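Side-chain contacts in thiamine pyrophosphokinase (Candida albicans, PDB 2G9Z), which catalyses the transfer of a diphosphate group from ATP to thiamine, yielding the cofactor thiamine diphosphate: residues A[78-83]-A[206-211]; A[27-32]-A[273-278]; A[226-231]-A[282-287]; A[160-165]-A[174-179]. All blocks are in the same frame, centred on the assembly; numbering follows the deposited sequence.

Contact 1: residues A[78-83]-A[206-211]; sequences ISLWKK and TIYVLN
Helix-on-sheet packing in the alpha/beta catalytic domain is illustrated here by L80 of helix 77-81, which rests on Y208 and L210 of strand 205-210. That strand lies inside the parallel part of the large mixed sheet, between strands 64-68 and 237-242, and its side chains alternate between the two sheet faces. Y208 and L210 point to the face covered by helix 77-81, whereas V209 turns to the other face and meets F156 of helix 155-170. L80 thus meets two alternate residues on the same face of the strand. A single leucine does the work, its two methyl groups divided between two partners. Methyl CD2 of L80 approaches the tyrosine near the root of its ring, 3.9 Å from Y208 CD2, on an oblique course. The other methyl is directed further along the strand, where L80 CD1 lies a looser 4.4 Å from L210 CD2. The first torsion of L80, -143°, falls well off the staggered values, which may cost a little torsional strain. L66 of strand 64-68 also touches L80, while I242 of strand 237-242 packs against both Y208 and L210, so the leucine sits in an apolar layer spread across neighbouring strands. Everything that touches is buried, and the attraction is purely apolar. The phenol end of the tyrosine leads away from the leucine: Y208 CG is 4.0 Å from L80 CD2, but Y208 OH is 6.0 Å from that same methyl.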
loop_
_atom_site.group_PDB
_atom_site.type_symbol
_atom_site.label_atom_id
_atom_site.label_comp_id
_atom_site.label_asym_id
_atom_site.label_seq_id
_atom_site.Cartn_x
_atom_site.Cartn_y
_atom_site.Cartn_z
ATOM N N ILE A 78 22.461 9.242 4.889
ATOM C CA ILE A 78 23.860 9.048 5.260
ATOM C C ILE A 78 24.083 8.080 6.418
ATOM O O ILE A 78 25.005 7.268 6.376
ATOM C CB ILE A 78 24.542 10.406 5.574
ATOM C CG1 ILE A 78 24.880 11.132 4.266
ATOM C CG2 ILE A 78 25.831 10.186 6.366
ATOM C CD1 ILE A 78 23.699 11.353 3.345
ATOM N N SER A 79 23.248 8.160 7.448
ATOM C CA SER A 79 23.394 7.268 8.594
ATOM C C SER A 79 23.192 5.810 8.182
ATOM O O SER A 79 23.933 4.924 8.609
ATOM C CB SER A 79 22.383 7.632 9.686
ATOM O OG SER A 79 22.543 8.978 10.101
ATOM N N LEU A 80 22.180 5.574 7.352
ATOM C CA LEU A 80 21.870 4.230 6.886
ATOM C C LEU A 80 22.981 3.740 5.962
ATOM O O LEU A 80 23.496 2.632 6.120
ATOM C CB LEU A 80 20.535 4.233 6.131
ATOM C CG LEU A 80 19.615 3.019 6.303
ATOM C CD1 LEU A 80 18.501 3.092 5.271
ATOM C CD2 LEU A 80 20.393 1.731 6.147
ATOM N N TRP A 81 23.343 4.581 4.998
ATOM C CA TRP A 81 24.391 4.267 4.028
ATOM C C TRP A 81 25.650 3.774 4.732
ATOM O O TRP A 81 26.205 2.736 4.378
ATOM C CB TRP A 81 24.707 5.517 3.203
ATOM C CG TRP A 81 25.677 5.317 2.069
ATOM C CD1 TRP A 81 26.998 4.996 2.162
ATOM C CD2 TRP A 81 25.396 5.463 0.671
ATOM N NE1 TRP A 81 27.564 4.935 0.908
ATOM C CE2 TRP A 81 26.602 5.219 -0.026
ATOM C CE3 TRP A 81 24.242 5.778 -0.061
ATOM C CZ2 TRP A 81 26.688 5.281 -1.423
ATOM C CZ3 TRP A 81 24.326 5.842 -1.451
ATOM C CH2 TRP A 81 25.545 5.594 -2.116
ATOM N N LYS A 82 26.089 4.521 5.736
ATOM C CA LYS A 82 27.293 4.175 6.479
ATOM C C LYS A 82 27.222 2.829 7.190
ATOM O O LYS A 82 28.238 2.315 7.659
ATOM C CB LYS A 82 27.617 5.278 7.489
ATOM C CG LYS A 82 28.059 6.585 6.838
ATOM C CD LYS A 82 28.444 7.635 7.876
ATOM C CE LYS A 82 29.086 8.850 7.211
ATOM N NZ LYS A 82 29.587 9.851 8.200
ATOM N N LYS A 83 26.027 2.254 7.271
ATOM C CA LYS A 83 25.865 0.964 7.925
ATOM C C LYS A 83 25.731 -0.150 6.899
ATOM O O LYS A 83 25.645 -1.326 7.254
ATOM C CB LYS A 83 24.631 0.979 8.829
ATOM C CG LYS A 83 24.763 1.888 10.040
ATOM C CD LYS A 83 23.482 1.905 10.858
ATOM C CE LYS A 83 23.640 2.737 12.118
ATOM N NZ LYS A 83 24.654 2.149 13.036
ATOM N N THR A 206 20.682 -8.678 5.045
ATOM C CA THR A 206 19.643 -7.766 5.498
ATOM C C THR A 206 19.573 -6.668 4.444
ATOM O O THR A 206 20.554 -5.959 4.208
ATOM C CB THR A 206 19.982 -7.133 6.868
ATOM O OG1 THR A 206 19.992 -8.150 7.879
ATOM C CG2 THR A 206 18.949 -6.076 7.234
ATOM N N ILE A 207 18.423 -6.550 3.791
ATOM C CA ILE A 207 18.241 -5.543 2.758
ATOM C C ILE A 207 17.263 -4.453 3.186
ATOM O O ILE A 207 16.080 -4.714 3.402
ATOM C CB ILE A 207 17.693 -6.153 1.454
ATOM C CG1 ILE A 207 18.576 -7.312 0.993
ATOM C CG2 ILE A 207 17.642 -5.073 0.368
ATOM C CD1 ILE A 207 18.022 -8.040 -0.227
ATOM N N TYR A 208 17.775 -3.234 3.308
ATOM C CA TYR A 208 16.960 -2.083 3.665
ATOM C C TYR A 208 16.503 -1.493 2.340
ATOM O O TYR A 208 17.329 -1.132 1.499
ATOM C CB TYR A 208 17.801 -1.077 4.452
ATOM C CG TYR A 208 18.194 -1.584 5.822
ATOM C CD1 TYR A 208 17.257 -1.660 6.851
ATOM C CD2 TYR A 208 19.490 -2.027 6.080
ATOM C CE1 TYR A 208 17.598 -2.167 8.106
ATOM C CE2 TYR A 208 19.843 -2.536 7.331
ATOM C CZ TYR A 208 18.891 -2.603 8.337
ATOM O OH TYR A 208 19.231 -3.112 9.573
ATOM N N VAL A 209 15.191 -1.418 2.141
ATOM C CA VAL A 209 14.647 -0.890 0.895
ATOM C C VAL A 209 13.950 0.460 1.083
ATOM O O VAL A 209 13.038 0.586 1.905
ATOM C CB VAL A 209 13.629 -1.880 0.272
ATOM C CG1 VAL A 209 13.151 -1.358 -1.079
ATOM C CG2 VAL A 209 14.256 -3.265 0.128
ATOM N N LEU A 210 14.381 1.463 0.321
ATOM C CA LEU A 210 13.771 2.798 0.377
ATOM C C LEU A 210 12.904 3.068 -0.854
ATOM O O LEU A 210 13.225 2.618 -1.955
ATOM C CB LEU A 210 14.848 3.888 0.437
ATOM C CG LEU A 210 15.793 3.927 1.633
ATOM C CD1 LEU A 210 16.802 5.057 1.440
ATOM C CD2 LEU A 210 14.989 4.120 2.913
ATOM N N ASN A 211 11.803 3.792 -0.656
ATOM C CA ASN A 211 10.909 4.191 -1.748
ATOM C C ASN A 211 10.150 3.099 -2.507
ATOM O O ASN A 211 9.700 3.328 -3.635
ATOM C CB ASN A 211 11.696 5.039 -2.758
ATOM C CG ASN A 211 12.479 6.160 -2.092
ATOM O OD1 ASN A 211 11.974 6.834 -1.191
ATOM N ND2 ASN A 211 13.720 6.370 -2.539
#

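Contact 2: residues A[27-32]-A[273-278]; sequences QPDSLI and SPTPTC
D29 and P274 meet at a slant, with the flat carboxylate of the aspartate set against the CB-CG side of the proline ring. The closest approach joins D29 OD2 to P274 CG at 3.3 Å, and P274 CB stands a little further off, 3.7 Å from D29 OD2. T275 instead comes in roughly at right angles to the aspartate. Its methyl CG2 is pressed close to the backbone carbonyl, 3.2 Å from D29 O, and also reaches the side chain, with T275 CG2 4.0 Å from D29 CB. A threonine first torsion of 56° holds CG2 anti to its carbonyl carbon, toward D29, and puts OG1 between the backbone N and that carbon, where a water bridges it to D29 OD1. This water donates to D29 OD1 at 2.8 Å and lies 2.7 Å from T275 OG1. The contact brings the irregular segment after strand 23-26 against 273-278, the approach to strand 277-281 in the thiamine-binding domain; the side chain of T275 is about 9 Å from a bound imido analogue of thiamine diphosphate. T275 also packs on R316, one of the residues lining that pocket. The carboxylate has a stronger partner than the water, since D29 OD1 forms a salt bridge with K297, which probably favours its ionised form. R263 donates through NH1 to D29 O, the same carbonyl oxygen that the threonine methyl touches.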
loop_
_atom_site.group_PDB
_atom_site.type_symbol
_atom_site.label_atom_id
_atom_site.label_comp_id
_atom_site.label_asym_id
_atom_site.label_seq_id
_atom_site.Cartn_x
_atom_site.Cartn_y
_atom_site.Cartn_z
ATOM N N GLN A 27 -4.263 -3.924 26.770
ATOM C CA GLN A 27 -3.153 -3.892 27.711
ATOM C C GLN A 27 -2.849 -2.477 28.163
ATOM O O GLN A 27 -3.388 -1.516 27.622
ATOM C CB GLN A 27 -1.903 -4.469 27.043
ATOM C CG GLN A 27 -2.090 -5.864 26.510
ATOM C CD GLN A 27 -2.029 -6.906 27.603
ATOM O OE1 GLN A 27 -2.403 -6.647 28.746
ATOM N NE2 GLN A 27 -1.566 -8.096 27.256
ATOM N N PRO A 28 -2.011 -2.333 29.200
ATOM C CA PRO A 28 -1.671 -0.986 29.655
ATOM C C PRO A 28 -0.703 -0.438 28.611
ATOM O O PRO A 28 -0.182 -1.198 27.793
ATOM C CB PRO A 28 -1.010 -1.232 31.015
ATOM C CG PRO A 28 -0.466 -2.600 30.894
ATOM C CD PRO A 28 -1.555 -3.339 30.170
ATOM N N ASP A 29 -0.469 0.867 28.630
ATOM C CA ASP A 29 0.422 1.486 27.658
ATOM C C ASP A 29 1.858 1.001 27.720
ATOM O O ASP A 29 2.608 1.136 26.755
ATOM C CB ASP A 29 0.406 3.004 27.813
ATOM C CG ASP A 29 -0.904 3.609 27.386
ATOM O OD1 ASP A 29 -1.571 3.008 26.516
ATOM O OD2 ASP A 29 -1.256 4.687 27.908
ATOM N N SER A 30 2.252 0.449 28.858
ATOM C CA SER A 30 3.608 -0.041 28.992
ATOM C C SER A 30 3.623 -1.412 29.634
ATOM O O SER A 30 2.885 -1.677 30.574
ATOM C CB SER A 30 4.448 0.946 29.803
ATOM O OG SER A 30 4.639 2.149 29.077
ATOM N N LEU A 31 4.463 -2.283 29.094
ATOM C CA LEU A 31 4.602 -3.640 29.587
ATOM C C LEU A 31 6.027 -4.080 29.357
ATOM O O LEU A 31 6.749 -3.489 28.554
ATOM C CB LEU A 31 3.690 -4.598 28.811
ATOM C CG LEU A 31 2.176 -4.564 28.997
ATOM C CD1 LEU A 31 1.533 -5.487 27.966
ATOM C CD2 LEU A 31 1.819 -5.010 30.411
ATOM N N ILE A 32 6.435 -5.113 30.080
ATOM C CA ILE A 32 7.755 -5.677 29.888
ATOM C C ILE A 32 7.489 -7.118 29.493
ATOM O O ILE A 32 6.833 -7.864 30.221
ATOM C CB ILE A 32 8.624 -5.628 31.168
ATOM C CG1 ILE A 32 9.403 -4.306 31.224
ATOM C CG2 ILE A 32 9.639 -6.768 31.151
ATOM C CD1 ILE A 32 8.548 -3.079 31.163
ATOM N N SER A 273 0.607 10.443 22.907
ATOM C CA SER A 273 0.803 9.195 22.174
ATOM C C SER A 273 1.817 8.354 22.943
ATOM O O SER A 273 3.002 8.321 22.607
ATOM C CB SER A 273 1.332 9.483 20.767
ATOM O OG SER A 273 1.570 8.278 20.063
ATOM N N PRO A 274 1.357 7.667 23.996
ATOM C CA PRO A 274 2.215 6.825 24.829
ATOM C C PRO A 274 2.696 5.544 24.157
ATOM O O PRO A 274 3.498 4.803 24.729
ATOM C CB PRO A 274 1.332 6.541 26.038
ATOM C CG PRO A 274 -0.027 6.446 25.421
ATOM C CD PRO A 274 -0.036 7.634 24.479
ATOM N N THR A 275 2.223 5.277 22.943
ATOM C CA THR A 275 2.626 4.050 22.267
ATOM C C THR A 275 2.765 4.156 20.754
ATOM O O THR A 275 1.975 4.829 20.095
ATOM C CB THR A 275 1.626 2.914 22.548
ATOM O OG1 THR A 275 0.314 3.332 22.155
ATOM C CG2 THR A 275 1.621 2.550 24.022
ATOM N N PRO A 276 3.781 3.480 20.188
ATOM C CA PRO A 276 4.021 3.486 18.743
ATOM C C PRO A 276 2.904 2.691 18.067
ATOM O O PRO A 276 2.425 1.699 18.616
ATOM C CB PRO A 276 5.368 2.778 18.608
ATOM C CG PRO A 276 6.031 3.029 19.933
ATOM C CD PRO A 276 4.897 2.836 20.898
ATOM N N THR A 277 2.501 3.121 16.879
ATOM C CA THR A 277 1.451 2.437 16.138
ATOM C C THR A 277 2.020 1.306 15.281
ATOM O O THR A 277 3.143 1.395 14.791
ATOM C CB THR A 277 0.712 3.426 15.222
ATOM O OG1 THR A 277 0.001 4.369 16.029
ATOM C CG2 THR A 277 -0.262 2.697 14.311
ATOM N N CYS A 278 1.242 0.242 15.104
ATOM C CA CYS A 278 1.682 -0.882 14.284
ATOM C C CYS A 278 0.485 -1.621 13.699
ATOM O O CYS A 278 -0.664 -1.366 14.068
ATOM C CB CYS A 278 2.538 -1.857 15.102
ATOM S SG CYS A 278 1.644 -2.687 16.433
HETATM O O HOH W 1 -1.870 3.182 23.778
#

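Contact 3: residues A[226-231]-A[282-287]; sequences QLYIMN and PLSNKT
Y228 swings its ring out from helix 217-233 with CG anti to the carbonyl carbon (chi1 -80°), which carries the phenol across to L283 and S284. In S284 the backbone presents CB to the ring, while the first torsion sets OG between the backbone N and the carbonyl carbon, turned away from the ring and toward K286 N. The result is a CH-pi contact: S284 CB is 3.7 Å from the centroid of the Y228 ring, 19° off the ring normal, and displaced toward the rim near CE1. L283 crosses the tyrosine at about a right angle, its CB 3.8 Å from Y228 CE2. At the end of the ring, L283 N donates to Y228 OH over 3.0 Å, a distinctly bent bond with an angle of 139° at the hydrogen. The amide of V332 adds a second, weak hydrogen bond to this buried hydroxyl. S284 N also comes near, 3.5 Å from Y228 OH, but its direction is too poor for bonding. L308 of the second subunit packs on both Y228 and S284, placing the pair at the dimer interface. S284 OG accepts from K286 N at 3.2 Å. That bond defines an ST turn, here set in the connection between strands 277-281 and 289-294, where a helix of the catalytic domain meets the thiamine-binding domain.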
loop_
_atom_site.group_PDB
_atom_site.type_symbol
_atom_site.label_atom_id
_atom_site.label_comp_id
_atom_site.label_asym_id
_atom_site.label_seq_id
_atom_site.Cartn_x
_atom_site.Cartn_y
_atom_site.Cartn_z
ATOM N N GLN A 226 6.838 -9.712 -3.444
ATOM C CA GLN A 226 8.219 -10.171 -3.438
ATOM C C GLN A 226 8.722 -10.453 -2.020
ATOM O O GLN A 226 9.515 -11.369 -1.809
ATOM C CB GLN A 226 9.119 -9.137 -4.122
ATOM C CG GLN A 226 8.791 -8.953 -5.601
ATOM C CD GLN A 226 8.712 -10.282 -6.341
ATOM O OE1 GLN A 226 9.623 -11.102 -6.258
ATOM N NE2 GLN A 226 7.621 -10.496 -7.067
ATOM N N LEU A 227 8.267 -9.659 -1.055
ATOM C CA LEU A 227 8.660 -9.854 0.337
ATOM C C LEU A 227 8.301 -11.278 0.764
ATOM O O LEU A 227 9.135 -11.999 1.320
ATOM C CB LEU A 227 7.940 -8.840 1.236
ATOM C CG LEU A 227 8.145 -8.975 2.752
ATOM C CD1 LEU A 227 9.616 -8.754 3.110
ATOM C CD2 LEU A 227 7.256 -7.962 3.472
ATOM N N TYR A 228 7.060 -11.676 0.487
ATOM C CA TYR A 228 6.570 -13.011 0.831
ATOM C C TYR A 228 7.294 -14.107 0.049
ATOM O O TYR A 228 7.630 -15.157 0.601
ATOM C CB TYR A 228 5.071 -13.119 0.539
ATOM C CG TYR A 228 4.155 -12.528 1.591
ATOM C CD1 TYR A 228 3.933 -13.185 2.805
ATOM C CD2 TYR A 228 3.462 -11.346 1.348
ATOM C CE1 TYR A 228 3.031 -12.679 3.745
ATOM C CE2 TYR A 228 2.560 -10.829 2.281
ATOM C CZ TYR A 228 2.349 -11.504 3.472
ATOM O OH TYR A 228 1.433 -11.019 4.369
ATOM N N ILE A 229 7.505 -13.868 -1.240
ATOM C CA ILE A 229 8.181 -14.835 -2.100
ATOM C C ILE A 229 9.629 -15.024 -1.673
ATOM O O ILE A 229 10.113 -16.154 -1.581
ATOM C CB ILE A 229 8.135 -14.393 -3.593
ATOM C CG1 ILE A 229 6.707 -14.537 -4.134
ATOM C CG2 ILE A 229 9.108 -15.225 -4.425
ATOM C CD1 ILE A 229 6.520 -14.007 -5.557
ATOM N N MET A 230 10.321 -13.924 -1.400
ATOM C CA MET A 230 11.714 -14.011 -1.004
ATOM C C MET A 230 11.925 -14.770 0.293
ATOM O O MET A 230 12.932 -15.462 0.446
ATOM C CB MET A 230 12.328 -12.615 -0.892
ATOM C CG MET A 230 12.376 -11.876 -2.222
ATOM S SD MET A 230 13.188 -10.289 -2.077
ATOM C CE MET A 230 11.974 -9.372 -1.139
ATOM N N ASN A 231 10.988 -14.646 1.230
ATOM C CA ASN A 231 11.137 -15.344 2.500
ATOM C C ASN A 231 10.892 -16.824 2.303
ATOM O O ASN A 231 11.487 -17.657 2.979
ATOM C CB ASN A 231 10.166 -14.823 3.559
ATOM C CG ASN A 231 10.428 -15.439 4.922
ATOM O OD1 ASN A 231 11.506 -15.270 5.486
ATOM N ND2 ASN A 231 9.451 -16.170 5.448
ATOM N N PRO A 282 -2.370 -9.420 6.737
ATOM C CA PRO A 282 -2.432 -10.720 6.060
ATOM C C PRO A 282 -2.579 -10.534 4.552
ATOM O O PRO A 282 -3.669 -10.684 3.997
ATOM C CB PRO A 282 -3.655 -11.370 6.696
ATOM C CG PRO A 282 -4.582 -10.208 6.875
ATOM C CD PRO A 282 -3.665 -9.090 7.367
ATOM N N LEU A 283 -1.470 -10.214 3.896
ATOM C CA LEU A 283 -1.467 -9.966 2.461
ATOM C C LEU A 283 -1.048 -11.137 1.569
ATOM O O LEU A 283 -0.865 -10.957 0.366
ATOM C CB LEU A 283 -0.586 -8.747 2.174
ATOM C CG LEU A 283 -1.131 -7.457 2.801
ATOM C CD1 LEU A 283 -0.096 -6.343 2.771
ATOM C CD2 LEU A 283 -2.390 -7.049 2.054
ATOM N N SER A 284 -0.906 -12.331 2.136
ATOM C CA SER A 284 -0.506 -13.493 1.337
ATOM C C SER A 284 -1.702 -14.334 0.890
ATOM O O SER A 284 -2.847 -14.011 1.190
ATOM C CB SER A 284 0.445 -14.386 2.133
ATOM O OG SER A 284 -0.267 -15.125 3.108
ATOM N N ASN A 285 -1.417 -15.426 0.185
ATOM C CA ASN A 285 -2.452 -16.323 -0.313
ATOM C C ASN A 285 -2.756 -17.427 0.699
ATOM O O ASN A 285 -3.421 -18.413 0.379
ATOM C CB ASN A 285 -2.011 -16.935 -1.650
ATOM C CG ASN A 285 -0.863 -17.915 -1.494
ATOM O OD1 ASN A 285 -0.087 -17.837 -0.541
ATOM N ND2 ASN A 285 -0.739 -18.835 -2.445
ATOM N N LYS A 286 -2.252 -17.262 1.916
ATOM C CA LYS A 286 -2.487 -18.227 2.983
ATOM C C LYS A 286 -3.413 -17.566 3.998
ATOM O O LYS A 286 -2.985 -16.709 4.775
ATOM C CB LYS A 286 -1.166 -18.616 3.651
ATOM C CG LYS A 286 -0.184 -19.321 2.724
ATOM C CD LYS A 286 -0.749 -20.640 2.216
ATOM C CE LYS A 286 0.255 -21.386 1.348
ATOM N NZ LYS A 286 0.612 -20.633 0.114
ATOM N N THR A 287 -4.681 -17.961 3.984
ATOM C CA THR A 287 -5.665 -17.380 4.890
ATOM C C THR A 287 -6.629 -18.430 5.441
ATOM O O THR A 287 -6.953 -19.404 4.763
ATOM C CB THR A 287 -6.498 -16.307 4.167
ATOM O OG1 THR A 287 -7.489 -16.943 3.350
ATOM C CG2 THR A 287 -5.606 -15.468 3.267
#

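Contact 4: residues A[160-165]-A[174-179]; sequences IHCIQL and ENWFES
The indole of W176 is sandwiched, with L165 of helix 155-170 over one face and F177, its neighbour in sequence, over the other. F177 CB sits centrally, 3.7 Å above the ring plane. On the opposite face the helix backbone at L165 C lies above the ring, and the leucine side chain reaches the far rim, where L165 CB is 3.7 Å from W176 CH2 and L165 CD1 is 3.9 Å from W176 CZ3. The two side chains cross at about a right angle. C162 takes the edge: its SG stands 5.5 Å from the centroid of the six-membered ring of W176 and 83° off the normal, a sulfur-aromatic contact in which W176 CZ2 is the nearer ring atom, 4.3 Å from C162 SG. The carbonyl oxygen C162 O approaches W176 CZ2 obliquely at 3.9 Å. A first torsion of 63°, with the tryptophan CG between the backbone N and the carbonyl carbon, combines with a chi2 of -89° to lay the six-membered ring against L165 and C162. W176 and F177 form the corner of a type I beta turn running from N175 to E178, closed by the bond from E178 N to N175 O at 3.1 Å. The indole NE1 is buried yet satisfied, donating to the hydroxyl of Y122. Around the contact, C162 packs on V124 of strand 122-125, W176 and F177 lean on I146 of strand 144-147 at the sheet margin, and L165 faces helix 185-195 through L186, L189 and W190.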
loop_
_atom_site.group_PDB
_atom_site.type_symbol
_atom_site.label_atom_id
_atom_site.label_comp_id
_atom_site.label_asym_id
_atom_site.label_seq_id
_atom_site.Cartn_x
_atom_site.Cartn_y
_atom_site.Cartn_z
ATOM N N ILE A 160 17.113 -6.987 -6.839
ATOM C CA ILE A 160 17.262 -8.048 -5.850
ATOM C C ILE A 160 18.159 -9.142 -6.428
ATOM O O ILE A 160 19.058 -9.646 -5.755
ATOM C CB ILE A 160 15.891 -8.663 -5.464
ATOM C CG1 ILE A 160 15.071 -7.651 -4.657
ATOM C CG2 ILE A 160 16.101 -9.948 -4.662
ATOM C CD1 ILE A 160 15.692 -7.270 -3.314
ATOM N N HIS A 161 17.909 -9.509 -7.678
ATOM C CA HIS A 161 18.709 -10.531 -8.344
ATOM C C HIS A 161 20.167 -10.097 -8.395
ATOM O O HIS A 161 21.077 -10.905 -8.196
ATOM C CB HIS A 161 18.181 -10.769 -9.757
ATOM C CG HIS A 161 17.027 -11.719 -9.813
ATOM N ND1 HIS A 161 16.132 -11.742 -10.859
ATOM C CD2 HIS A 161 16.631 -12.689 -8.955
ATOM C CE1 HIS A 161 15.232 -12.684 -10.643
ATOM N NE2 HIS A 161 15.512 -13.274 -9.495
ATOM N N CYS A 162 20.386 -8.817 -8.672
ATOM C CA CYS A 162 21.735 -8.279 -8.724
ATOM C C CYS A 162 22.382 -8.419 -7.346
ATOM O O CYS A 162 23.560 -8.759 -7.234
ATOM C CB CYS A 162 21.702 -6.806 -9.135
ATOM S SG CYS A 162 23.255 -5.928 -8.884
ATOM N N ILE A 163 21.603 -8.152 -6.302
ATOM C CA ILE A 163 22.098 -8.249 -4.931
ATOM C C ILE A 163 22.456 -9.692 -4.589
ATOM O O ILE A 163 23.511 -9.965 -4.010
ATOM C CB ILE A 163 21.038 -7.733 -3.925
ATOM C CG1 ILE A 163 20.943 -6.208 -4.023
ATOM C CG2 ILE A 163 21.393 -8.177 -2.499
ATOM C CD1 ILE A 163 19.747 -5.601 -3.318
ATOM N N GLN A 164 21.569 -10.613 -4.944
ATOM C CA GLN A 164 21.800 -12.022 -4.677
ATOM C C GLN A 164 23.005 -12.524 -5.460
ATOM O O GLN A 164 23.839 -13.262 -4.928
ATOM C CB GLN A 164 20.559 -12.836 -5.039
ATOM C CG GLN A 164 19.417 -12.658 -4.053
ATOM C CD GLN A 164 18.219 -13.509 -4.394
ATOM O OE1 GLN A 164 17.531 -13.264 -5.385
ATOM N NE2 GLN A 164 17.968 -14.527 -3.580
ATOM N N LEU A 165 23.097 -12.113 -6.721
ATOM C CA LEU A 165 24.209 -12.518 -7.568
ATOM C C LEU A 165 25.524 -11.919 -7.080
ATOM O O LEU A 165 26.568 -12.565 -7.155
ATOM C CB LEU A 165 23.941 -12.114 -9.021
ATOM C CG LEU A 165 22.875 -12.974 -9.707
ATOM C CD1 LEU A 165 22.547 -12.417 -11.079
ATOM C CD2 LEU A 165 23.387 -14.409 -9.824
ATOM N N GLU A 174 34.997 -8.676 -9.907
ATOM C CA GLU A 174 34.317 -7.392 -9.772
ATOM C C GLU A 174 33.429 -7.015 -10.963
ATOM O O GLU A 174 32.517 -6.198 -10.823
ATOM C CB GLU A 174 35.358 -6.290 -9.544
ATOM C CG GLU A 174 34.836 -5.036 -8.848
ATOM C CD GLU A 174 34.660 -5.224 -7.348
ATOM O OE1 GLU A 174 35.599 -5.730 -6.698
ATOM O OE2 GLU A 174 33.593 -4.853 -6.815
ATOM N N ASN A 175 33.687 -7.603 -12.128
ATOM C CA ASN A 175 32.893 -7.288 -13.317
ATOM C C ASN A 175 32.044 -8.471 -13.782
ATOM O O ASN A 175 31.791 -8.640 -14.974
ATOM C CB ASN A 175 33.810 -6.836 -14.457
ATOM C CG ASN A 175 34.615 -7.978 -15.043
ATOM O OD1 ASN A 175 35.329 -8.679 -14.328
ATOM N ND2 ASN A 175 34.502 -8.169 -16.354
ATOM N N TRP A 176 31.604 -9.280 -12.829
ATOM C CA TRP A 176 30.783 -10.448 -13.117
ATOM C C TRP A 176 29.531 -10.104 -13.924
ATOM O O TRP A 176 29.020 -10.935 -14.676
ATOM C CB TRP A 176 30.344 -11.100 -11.809
ATOM C CG TRP A 176 29.487 -10.185 -10.982
ATOM C CD1 TRP A 176 29.912 -9.276 -10.051
ATOM C CD2 TRP A 176 28.063 -10.037 -11.067
ATOM N NE1 TRP A 176 28.840 -8.571 -9.554
ATOM C CE2 TRP A 176 27.694 -9.018 -10.161
ATOM C CE3 TRP A 176 27.064 -10.667 -11.824
ATOM C CZ2 TRP A 176 26.362 -8.611 -9.991
ATOM C CZ3 TRP A 176 25.739 -10.261 -11.655
ATOM C CH2 TRP A 176 25.404 -9.243 -10.745
ATOM N N PHE A 177 29.044 -8.877 -13.752
ATOM C CA PHE A 177 27.827 -8.402 -14.408
ATOM C C PHE A 177 27.966 -8.015 -15.870
ATOM O O PHE A 177 26.968 -7.926 -16.588
ATOM C CB PHE A 177 27.286 -7.188 -13.668
ATOM C CG PHE A 177 28.201 -6.003 -13.721
ATOM C CD1 PHE A 177 29.314 -5.931 -12.891
ATOM C CD2 PHE A 177 27.965 -4.968 -14.621
ATOM C CE1 PHE A 177 30.179 -4.843 -12.953
ATOM C CE2 PHE A 177 28.825 -3.877 -14.690
ATOM C CZ PHE A 177 29.936 -3.815 -13.853
ATOM N N GLU A 178 29.189 -7.756 -16.310
ATOM C CA GLU A 178 29.389 -7.355 -17.693
ATOM C C GLU A 178 29.192 -8.532 -18.637
ATOM O O GLU A 178 29.432 -9.683 -18.277
ATOM C CB GLU A 178 30.783 -6.740 -17.870
ATOM C CG GLU A 178 31.084 -5.640 -16.856
ATOM C CD GLU A 178 32.249 -4.758 -17.262
ATOM O OE1 GLU A 178 33.302 -5.303 -17.653
ATOM O OE2 GLU A 178 32.110 -3.517 -17.181
ATOM N N SER A 179 28.722 -8.230 -19.840
ATOM C CA SER A 179 28.487 -9.246 -20.855
ATOM C C SER A 179 27.330 -10.199 -20.571
ATOM O O SER A 179 27.209 -11.230 -21.230
ATOM C CB SER A 179 29.768 -10.049 -21.105
ATOM O OG SER A 179 30.704 -9.276 -21.837
#

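Contact 2 opens first along the chain, at 27-32; contact 1 then spans all of contact 4, contact 3 opens at 226-231, and 273-278 and 282-287 close contacts 2 and 3 in turn. Contacts 1 and 4 lie wholly in the catalytic domain and touch where I207 CD1 meets I160 CD1 at 3.9 Å, although their centres are about 19 Å apart. Helix 155-170 also joins contact 4 to contact 3, through I160 and M230. Contact 2 sits across the chain's centre from contact 4, about 44 Å between centres. Contact 3 joins the catalytic domain to the thiamine-binding domain, and contacts 2 and 3 both touch the second subunit.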